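Local atomic coordinates of aminotransferase, class III (Deinococcus radiodurans, PDB entry 3I4J), a protein that probably acts as a pyridoxal phosphate-dependent transaminase of class III, moving amino groups between substrates. Residues 308-311 / 312-316. The protein carries 1 engineered substitution. Numbering follows the deposited sequence.
Sequences SVLD and IVERE
Ser308 O receives Ile312 N at 3.2 Å, one of the successive i to i+4 bonds of the last turns of helix 300-315. Ile312 also lays CG1 against the same carbonyl, 3.4 Å from Ser308 O, because its chi1 of -65° turns that branch back beside its own backbone N. One residue on, Val309 O takes Val313 N at 2.9 Å with the donor in the carbonyl plane, and the two valines cross at an angle beside this bond, Val309 CG1 lying 4.1 Å from Val313 CG2. Leu310 repeats the pattern with a mixed pair. Its O accepts Glu314 N, while its CD1 rests 4.0 Å from Glu314 CG, so that an acidic side chain lends its aliphatic part to a leucine. The Glu314 carboxylate reaches Arg80 through OE1, and an alanine here would probably take away the methylene that lies on Leu310 CD1 and leave Arg80 with only the Asp311 carboxylate of this pair. Asp311 O takes Arg315 N at 2.8 Å, and Glu316 N carries the pattern on to Ile312 O. The side chains of Asp311 and Arg315 do not pair with each other, OD2 of Asp311 staying 6.0 Å from NH1 of Arg315; the aspartate instead bridges to Arg80 and Arg53, and the arginine to Glu49. These salt bridges join the amphipathic helix end to helices 48-60 and 72-84. Apolar packing follows the same lines: Ser308 and Ile312 lie on helix 48-60, Leu310, Val313 and Glu314 meet Phe84 of helix 72-84, and Ile43, in the loop before helix 48-60, touches Val309, Ile312 and Val313.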
loop_
_atom_site.group_PDB
_atom_site.type_symbol
_atom_site.label_atom_id
_atom_site.label_comp_id
_atom_site.label_asym_id
_atom_site.label_seq_id
_atom_site.Cartn_x
_atom_site.Cartn_y
_atom_site.Cartn_z
ATOM N N SER C 308 -1.523 13.320 13.697
ATOM C CA SER C 308 -0.999 14.682 13.670
ATOM C C SER C 308 -1.761 15.510 12.637
ATOM O O SER C 308 -2.080 16.678 12.866
ATOM C CB SER C 308 0.498 14.671 13.342
ATOM O OG SER C 308 1.021 15.989 13.291
ATOM N N VAL C 309 -2.050 14.901 11.494
ATOM C CA VAL C 309 -2.791 15.585 10.441
ATOM C C VAL C 309 -4.192 15.924 10.953
ATOM O O VAL C 309 -4.703 17.011 10.703
ATOM C CB VAL C 309 -2.896 14.706 9.170
ATOM C CG1 VAL C 309 -3.925 15.288 8.202
ATOM C CG2 VAL C 309 -1.527 14.628 8.486
ATOM N N LEU C 310 -4.804 14.995 11.680
ATOM C CA LEU C 310 -6.134 15.230 12.228
ATOM C C LEU C 310 -6.116 16.402 13.214
ATOM O O LEU C 310 -7.028 17.233 13.210
ATOM C CB LEU C 310 -6.659 13.966 12.912
ATOM C CG LEU C 310 -8.066 14.053 13.513
ATOM C CD1 LEU C 310 -9.082 14.441 12.437
ATOM C CD2 LEU C 310 -8.428 12.718 14.145
ATOM N N ASP C 311 -5.083 16.475 14.054
ATOM C CA ASP C 311 -4.969 17.576 15.015
ATOM C C ASP C 311 -5.020 18.914 14.283
ATOM O O ASP C 311 -5.677 19.857 14.724
ATOM C CB ASP C 311 -3.641 17.519 15.789
ATOM C CG ASP C 311 -3.573 16.372 16.780
ATOM O OD1 ASP C 311 -4.614 15.994 17.349
ATOM O OD2 ASP C 311 -2.460 15.860 17.010
ATOM N N ILE C 312 -4.306 18.984 13.163
ATOM C CA ILE C 312 -4.237 20.189 12.348
ATOM C C ILE C 312 -5.568 20.504 11.665
ATOM O O ILE C 312 -6.022 21.653 11.666
ATOM C CB ILE C 312 -3.126 20.038 11.291
ATOM C CG1 ILE C 312 -1.769 19.947 11.998
ATOM C CG2 ILE C 312 -3.158 21.200 10.311
ATOM C CD1 ILE C 312 -0.609 19.595 11.083
ATOM N N VAL C 313 -6.189 19.480 11.087
ATOM C CA VAL C 313 -7.469 19.642 10.409
ATOM C C VAL C 313 -8.506 20.227 11.367
ATOM O O VAL C 313 -9.286 21.101 10.991
ATOM C CB VAL C 313 -7.966 18.280 9.859
ATOM C CG1 VAL C 313 -9.410 18.391 9.373
ATOM C CG2 VAL C 313 -7.056 17.825 8.718
ATOM N N GLU C 314 -8.502 19.749 12.608
ATOM C CA GLU C 314 -9.445 20.235 13.611
ATOM C C GLU C 314 -9.044 21.608 14.157
ATOM O O GLU C 314 -9.858 22.532 14.199
ATOM C CB GLU C 314 -9.555 19.230 14.763
ATOM C CG GLU C 314 -10.038 17.855 14.333
ATOM C CD GLU C 314 -10.236 16.902 15.498
ATOM O OE1 GLU C 314 -9.316 16.771 16.334
ATOM O OE2 GLU C 314 -11.308 16.272 15.569
ATOM N N ARG C 315 -7.787 21.744 14.561
ATOM C CA ARG C 315 -7.309 23.008 15.115
ATOM C C ARG C 315 -7.462 24.186 14.152
ATOM O O ARG C 315 -7.840 25.282 14.568
ATOM C CB ARG C 315 -5.844 22.878 15.540
ATOM C CG ARG C 315 -5.294 24.112 16.239
ATOM C CD ARG C 315 -3.862 23.892 16.706
ATOM N NE ARG C 315 -2.920 23.876 15.596
ATOM C CZ ARG C 315 -2.093 22.872 15.325
ATOM N NH1 ARG C 315 -2.085 21.786 16.085
ATOM N NH2 ARG C 315 -1.271 22.956 14.292
ATOM N N GLU C 316 -7.170 23.964 12.873
ATOM C CA GLU C 316 -7.280 25.026 11.877
ATOM C C GLU C 316 -8.656 25.069 11.209
ATOM O O GLU C 316 -8.898 25.910 10.345
ATOM C CB GLU C 316 -6.194 24.867 10.800
ATOM C CG GLU C 316 -4.770 24.853 11.347
ATOM C CD GLU C 316 -3.698 24.865 10.263
ATOM O OE1 GLU C 316 -4.020 24.629 9.079
ATOM O OE2 GLU C 316 -2.520 25.105 10.603
#